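PDB 5V13: AAEL008620-PA odorant-binding protein from Aedes aegypti, which binds juvenile hormone specifically in the mosquito hemolymph, as a secreted member of the odorant-binding protein family. Local coordinates for residues Y75-F87 and G115-Y129. Sequence-based numbering, arbitrary orientation.
Sequences YDPKEKRFRPERF and GVLADNSCESVFNKY. With JH3 (methyl (2E,6E)-9-[(2R)-3,3-dimethyloxiran-2-yl]-3,7-dimethylnona-2,6-dienoate), chain E.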
loop_
_atom_site.group_PDB
_atom_site.type_symbol
_atom_site.label_atom_id
_atom_site.label_comp_id
_atom_site.label_asym_id
_atom_site.label_seq_id
_atom_site.Cartn_x
_atom_site.Cartn_y
_atom_site.Cartn_z
ATOM N N TYR B 75 23.315 18.560 -3.515
ATOM C CA TYR B 75 24.498 19.396 -3.385
ATOM C C TYR B 75 25.597 18.602 -2.695
ATOM O O TYR B 75 25.367 17.995 -1.644
ATOM C CB TYR B 75 24.205 20.669 -2.584
ATOM C CG TYR B 75 25.423 21.569 -2.564
ATOM C CD1 TYR B 75 25.776 22.301 -3.693
ATOM C CD2 TYR B 75 26.235 21.656 -1.442
ATOM C CE1 TYR B 75 26.904 23.107 -3.702
ATOM C CE2 TYR B 75 27.361 22.473 -1.438
ATOM C CZ TYR B 75 27.686 23.195 -2.567
ATOM O OH TYR B 75 28.812 23.999 -2.570
ATOM N N ASP B 76 26.786 18.619 -3.283
ATOM C CA ASP B 76 27.951 17.868 -2.837
ATOM C C ASP B 76 28.936 18.826 -2.171
ATOM O O ASP B 76 29.636 19.574 -2.872
ATOM C CB ASP B 76 28.595 17.178 -4.046
ATOM C CG ASP B 76 29.769 16.290 -3.679
ATOM O OD1 ASP B 76 30.201 16.282 -2.511
ATOM O OD2 ASP B 76 30.253 15.578 -4.591
ATOM N N PRO B 77 29.030 18.854 -0.839
ATOM C CA PRO B 77 29.949 19.807 -0.192
ATOM C C PRO B 77 31.418 19.451 -0.335
ATOM O O PRO B 77 32.264 20.323 -0.099
ATOM C CB PRO B 77 29.515 19.768 1.276
ATOM C CG PRO B 77 28.862 18.446 1.436
ATOM C CD PRO B 77 28.186 18.148 0.140
ATOM N N LYS B 78 31.758 18.208 -0.700
ATOM C CA LYS B 78 33.170 17.870 -0.889
ATOM C C LYS B 78 33.701 18.438 -2.200
ATOM O O LYS B 78 34.807 18.987 -2.245
ATOM C CB LYS B 78 33.369 16.355 -0.846
ATOM C CG LYS B 78 32.988 15.723 0.478
ATOM C CD LYS B 78 34.093 14.820 1.005
ATOM C CE LYS B 78 33.746 14.282 2.390
ATOM N NZ LYS B 78 34.880 13.534 3.013
ATOM N N GLU B 79 32.930 18.315 -3.275
ATOM C CA GLU B 79 33.282 18.909 -4.555
ATOM C C GLU B 79 32.806 20.349 -4.685
ATOM O O GLU B 79 33.152 21.004 -5.674
ATOM C CB GLU B 79 32.700 18.070 -5.700
ATOM C CG GLU B 79 33.294 16.673 -5.818
ATOM C CD GLU B 79 34.811 16.693 -5.958
ATOM O OE1 GLU B 79 35.508 16.388 -4.967
ATOM O OE2 GLU B 79 35.308 17.028 -7.059
ATOM N N LYS B 80 32.027 20.840 -3.715
ATOM C CA LYS B 80 31.433 22.181 -3.712
ATOM C C LYS B 80 30.647 22.445 -5.003
ATOM O O LYS B 80 30.904 23.391 -5.748
ATOM C CB LYS B 80 32.509 23.253 -3.465
ATOM C CG LYS B 80 33.152 23.164 -2.076
ATOM C CD LYS B 80 33.904 24.447 -1.685
ATOM C CE LYS B 80 35.198 24.609 -2.472
ATOM N NZ LYS B 80 36.205 23.571 -2.100
ATOM N N ARG B 81 29.639 21.602 -5.240
ATOM C CA ARG B 81 28.975 21.602 -6.533
ATOM C C ARG B 81 27.592 20.978 -6.405
ATOM O O ARG B 81 27.427 19.968 -5.721
ATOM C CB ARG B 81 29.804 20.804 -7.563
ATOM C CG ARG B 81 29.420 21.043 -9.013
ATOM C CD ARG B 81 29.949 19.918 -9.917
ATOM N NE ARG B 81 31.344 19.578 -9.637
ATOM C CZ ARG B 81 32.376 19.934 -10.400
ATOM N NH1 ARG B 81 32.179 20.643 -11.505
ATOM N NH2 ARG B 81 33.609 19.573 -10.058
ATOM N N PHE B 82 26.616 21.564 -7.090
ATOM C CA PHE B 82 25.387 20.833 -7.364
ATOM C C PHE B 82 25.650 19.731 -8.380
ATOM O O PHE B 82 26.566 19.814 -9.203
ATOM C CB PHE B 82 24.306 21.755 -7.914
ATOM C CG PHE B 82 23.554 22.505 -6.857
ATOM C CD1 PHE B 82 22.497 21.918 -6.198
ATOM C CD2 PHE B 82 23.907 23.804 -6.529
ATOM C CE1 PHE B 82 21.798 22.616 -5.229
ATOM C CE2 PHE B 82 23.210 24.505 -5.557
ATOM C CZ PHE B 82 22.157 23.918 -4.912
ATOM N N ARG B 83 24.820 18.701 -8.329
ATOM C CA ARG B 83 24.934 17.546 -9.212
ATOM C C ARG B 83 23.762 17.602 -10.185
ATOM O O ARG B 83 22.715 16.989 -9.934
ATOM C CB ARG B 83 24.919 16.243 -8.404
ATOM C CG ARG B 83 26.013 16.148 -7.337
ATOM C CD ARG B 83 27.392 15.966 -7.979
ATOM N NE ARG B 83 27.519 14.675 -8.660
ATOM C CZ ARG B 83 28.358 13.706 -8.298
ATOM N NH1 ARG B 83 29.172 13.871 -7.263
ATOM N NH2 ARG B 83 28.393 12.570 -8.983
ATOM N N PRO B 84 23.878 18.333 -11.299
ATOM C CA PRO B 84 22.712 18.498 -12.185
ATOM C C PRO B 84 22.151 17.179 -12.684
ATOM O O PRO B 84 20.934 17.067 -12.853
ATOM C CB PRO B 84 23.260 19.340 -13.344
ATOM C CG PRO B 84 24.769 19.112 -13.310
ATOM C CD PRO B 84 25.106 18.935 -11.859
ATOM N N GLU B 85 23.005 16.182 -12.918
ATOM C CA GLU B 85 22.544 14.901 -13.450
ATOM C C GLU B 85 21.589 14.197 -12.497
ATOM O O GLU B 85 20.777 13.373 -12.941
ATOM C CB GLU B 85 23.752 14.009 -13.783
ATOM C CG GLU B 85 24.407 13.313 -12.580
ATOM C CD GLU B 85 25.341 14.210 -11.759
ATOM O OE1 GLU B 85 25.941 13.690 -10.795
ATOM O OE2 GLU B 85 25.485 15.418 -12.070
ATOM N N ARG B 86 21.658 14.504 -11.197
ATOM C CA ARG B 86 20.733 13.892 -10.241
ATOM C C ARG B 86 19.352 14.523 -10.327
ATOM O O ARG B 86 18.342 13.824 -10.168
ATOM C CB ARG B 86 21.313 13.984 -8.825
ATOM C CG ARG B 86 22.621 13.163 -8.750
ATOM C CD ARG B 86 23.245 13.096 -7.368
ATOM N NE ARG B 86 24.453 12.265 -7.432
ATOM C CZ ARG B 86 25.329 12.130 -6.439
ATOM N NH1 ARG B 86 25.151 12.782 -5.296
ATOM N NH2 ARG B 86 26.390 11.347 -6.590
ATOM N N PHE B 87 19.285 15.833 -10.595
ATOM C CA PHE B 87 17.994 16.448 -10.903
ATOM C C PHE B 87 17.380 15.841 -12.165
ATOM O O PHE B 87 16.170 15.619 -12.221
ATOM C CB PHE B 87 18.147 17.963 -11.066
ATOM C CG PHE B 87 18.454 18.682 -9.780
ATOM C CD1 PHE B 87 19.770 18.870 -9.362
ATOM C CD2 PHE B 87 17.426 19.176 -8.987
ATOM C CE1 PHE B 87 20.045 19.550 -8.165
ATOM C CE2 PHE B 87 17.692 19.852 -7.797
ATOM C CZ PHE B 87 19.002 20.038 -7.384
ATOM N N GLY B 115 29.406 24.564 -12.087
ATOM C CA GLY B 115 30.388 25.445 -11.489
ATOM C C GLY B 115 30.724 25.072 -10.062
ATOM O O GLY B 115 29.831 24.791 -9.260
ATOM N N VAL B 116 32.009 25.061 -9.735
ATOM C CA VAL B 116 32.450 24.803 -8.370
ATOM C C VAL B 116 32.384 26.113 -7.598
ATOM O O VAL B 116 32.848 27.153 -8.079
ATOM C CB VAL B 116 33.868 24.209 -8.362
ATOM C CG1 VAL B 116 34.367 24.007 -6.937
ATOM C CG2 VAL B 116 33.883 22.890 -9.127
ATOM N N LEU B 117 31.781 26.070 -6.415
ATOM C CA LEU B 117 31.546 27.269 -5.619
ATOM C C LEU B 117 32.793 27.620 -4.812
ATOM O O LEU B 117 33.611 26.752 -4.494
ATOM C CB LEU B 117 30.342 27.061 -4.687
ATOM C CG LEU B 117 28.932 26.989 -5.298
ATOM C CD1 LEU B 117 28.765 25.942 -6.384
ATOM C CD2 LEU B 117 27.909 26.733 -4.204
ATOM N N ALA B 118 32.936 28.908 -4.472
ATOM C CA ALA B 118 34.117 29.318 -3.713
ATOM C C ALA B 118 34.082 28.786 -2.285
ATOM O O ALA B 118 35.143 28.554 -1.693
ATOM C CB ALA B 118 34.256 30.840 -3.706
ATOM N N ASP B 119 32.885 28.591 -1.726
ATOM C CA ASP B 119 32.689 28.068 -0.377
ATOM C C ASP B 119 31.338 27.362 -0.316
ATOM O O ASP B 119 30.532 27.440 -1.247
ATOM C CB ASP B 119 32.754 29.192 0.674
ATOM C CG ASP B 119 31.756 30.306 0.394
ATOM O OD1 ASP B 119 30.531 30.029 0.343
ATOM O OD2 ASP B 119 32.202 31.460 0.217
ATOM N N ASN B 120 31.087 26.691 0.813
ATOM C CA ASN B 120 29.839 25.975 1.062
ATOM C C ASN B 120 28.837 26.769 1.904
ATOM O O ASN B 120 27.936 26.165 2.501
ATOM C CB ASN B 120 30.118 24.632 1.745
ATOM C CG ASN B 120 30.640 23.580 0.783
ATOM O OD1 ASN B 120 30.232 23.529 -0.371
ATOM N ND2 ASN B 120 31.542 22.728 1.262
ATOM N N SER B 121 28.949 28.094 1.945
ATOM C CA SER B 121 28.038 28.892 2.757
ATOM C C SER B 121 26.603 28.769 2.242
ATOM O O SER B 121 26.357 28.463 1.070
ATOM C CB SER B 121 28.471 30.358 2.776
ATOM O OG SER B 121 28.139 31.048 1.577
ATOM N N CYS B 122 25.644 28.996 3.145
ATOM C CA CYS B 122 24.232 28.942 2.748
ATOM C C CYS B 122 23.953 29.922 1.617
ATOM O O CYS B 122 23.171 29.629 0.704
ATOM C CB CYS B 122 23.318 29.261 3.938
ATOM S SG CYS B 122 23.499 28.241 5.432
ATOM N N GLU B 123 24.594 31.099 1.664
ATOM C CA GLU B 123 24.371 32.096 0.620
ATOM C C GLU B 123 24.874 31.606 -0.734
ATOM O O GLU B 123 24.188 31.776 -1.750
ATOM C CB GLU B 123 25.047 33.422 0.990
ATOM C CG GLU B 123 24.817 34.523 -0.040
ATOM C CD GLU B 123 25.595 35.796 0.262
ATOM O OE1 GLU B 123 26.337 35.830 1.271
ATOM O OE2 GLU B 123 25.462 36.765 -0.515
ATOM N N SER B 124 26.073 31.014 -0.778
ATOM C CA SER B 124 26.609 30.577 -2.068
ATOM C C SER B 124 25.768 29.459 -2.667
ATOM O O SER B 124 25.527 29.436 -3.883
ATOM C CB SER B 124 28.060 30.124 -1.921
ATOM O OG SER B 124 28.893 31.206 -1.556
ATOM N N VAL B 125 25.320 28.518 -1.840
ATOM C CA VAL B 125 24.544 27.394 -2.363
ATOM C C VAL B 125 23.171 27.870 -2.844
ATOM O O VAL B 125 22.734 27.537 -3.949
ATOM C CB VAL B 125 24.435 26.284 -1.298
ATOM C CG1 VAL B 125 23.518 25.172 -1.755
ATOM C CG2 VAL B 125 25.818 25.724 -0.945
ATOM N N PHE B 126 22.483 28.680 -2.028
ATOM C CA PHE B 126 21.178 29.220 -2.416
ATOM C C PHE B 126 21.283 30.043 -3.697
ATOM O O PHE B 126 20.490 29.868 -4.625
ATOM C CB PHE B 126 20.610 30.059 -1.261
ATOM C CG PHE B 126 19.292 30.704 -1.543
ATOM C CD1 PHE B 126 19.223 31.967 -2.122
ATOM C CD2 PHE B 126 18.107 30.077 -1.162
ATOM C CE1 PHE B 126 17.994 32.572 -2.356
ATOM C CE2 PHE B 126 16.873 30.674 -1.395
ATOM C CZ PHE B 126 16.814 31.920 -1.986
ATOM N N ASN B 127 22.264 30.947 -3.776
ATOM C CA ASN B 127 22.380 31.789 -4.964
ATOM C C ASN B 127 22.676 30.976 -6.219
ATOM O O ASN B 127 22.193 31.308 -7.310
ATOM C CB ASN B 127 23.454 32.843 -4.743
ATOM C CG ASN B 127 22.984 33.917 -3.814
ATOM O OD1 ASN B 127 21.784 34.023 -3.540
ATOM N ND2 ASN B 127 23.906 34.722 -3.320
ATOM N N LYS B 128 23.467 29.910 -6.089
ATOM C CA LYS B 128 23.773 29.087 -7.254
ATOM C C LYS B 128 22.533 28.341 -7.739
ATOM O O LYS B 128 22.340 28.169 -8.947
ATOM C CB LYS B 128 24.920 28.125 -6.913
ATOM C CG LYS B 128 25.258 27.093 -8.001
ATOM C CD LYS B 128 25.489 27.764 -9.367
ATOM C CE LYS B 128 26.961 27.864 -9.721
ATOM N NZ LYS B 128 27.168 28.434 -11.089
ATOM N N TYR B 129 21.656 27.947 -6.821
ATOM C CA TYR B 129 20.432 27.228 -7.168
ATOM C C TYR B 129 19.364 28.131 -7.789
ATOM O O TYR B 129 18.439 27.626 -8.441
ATOM C CB TYR B 129 19.904 26.576 -5.894
ATOM C CG TYR B 129 18.806 25.537 -6.027
ATOM C CD1 TYR B 129 18.924 24.463 -6.904
ATOM C CD2 TYR B 129 17.693 25.589 -5.202
ATOM C CE1 TYR B 129 17.917 23.487 -6.987
ATOM C CE2 TYR B 129 16.699 24.642 -5.279
ATOM C CZ TYR B 129 16.815 23.595 -6.169
ATOM O OH TYR B 129 15.826 22.642 -6.220
HETATM C C1 JH3 E . 7.393 19.979 3.997
HETATM O O2 JH3 E . 6.406 19.623 3.378
HETATM O O1 JH3 E . 7.503 19.582 5.378
HETATM C CM JH3 E . 6.498 18.727 5.927
HETATM C C2 JH3 E . 8.497 20.771 3.424
HETATM C C3 JH3 E . 8.587 21.258 2.184
HETATM C "C3'" JH3 E . 7.531 21.079 1.129
HETATM C C4 JH3 E . 9.849 22.018 1.851
HETATM C C5 JH3 E . 10.333 21.599 0.466
HETATM C C6 JH3 E . 11.788 21.980 0.308
HETATM C C7 JH3 E . 12.186 23.114 -0.288
HETATM C "C7'" JH3 E . 11.181 24.108 -0.808
HETATM C C8 JH3 E . 13.679 23.384 -0.398
HETATM C C9 JH3 E . 14.154 23.442 -1.860
HETATM C CA JH3 E . 13.695 22.236 -2.675
HETATM O O3 JH3 E . 14.273 22.189 -3.999
HETATM C CB JH3 E . 14.795 21.248 -3.058
HETATM C "CB'" JH3 E . 14.288 19.805 -3.153
HETATM C CC JH3 E . 16.241 21.525 -2.673
HETATM O O HOH W 1 27.270 23.955 -8.683
#
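Over one face of the Tyr75 ring sits Val125 CG2, a CH-pi contact 3.8 Å from the centroid, while Asn120 OD1 and Phe82 CG lie at its edge, in plane. Here the two-stranded hairpin 75-82, with a G1 bulge at Lys80 and Arg81 facing Asp76, leans on the start of helix 122-135 and its preceding loop in the helical PBP/GOBP fold. The Phe82 ring carries Tyr75 CD1 over the centre of one face and has Val125 O at its edge; its CZ packs on Val125 CG1, so the two methyls of this valine divide between two rings. Phe82, Phe87 and Tyr129 form an aromatic cluster: the first and last lie within 14° of parallel yet are displaced so far that they scarcely overlap, whereas Phe87 meets Tyr129 obliquely, CZ to CE1 3.6 Å. Leu113 of helix 99-113 also touches all three cluster rings.

Against the hairpin turn, the Asn120 amide is turned nearly perpendicular to the Tyr75 ring (planes 89° apart) and is held at both ends. Its OD1 accepts from Tyr75 OH (2.7 Å), and ND2 donates to a lone pair of Pro77 O at 2.9 Å. A single backbone bond joins Leu117 N to Lys80 O, and a water links Phe82 N to Gly115 O. Farther out, Val116 CG2 rests over one face of the Arg81 guanidinium, 3.5 Å from NH2. Tyr129, its chi1 of -168° setting CG beside the carbonyl carbon, extends past the phenylalanines into the hormone pocket, where its OH donates to the epoxide oxygen O3 of JH3 at 2.7 Å.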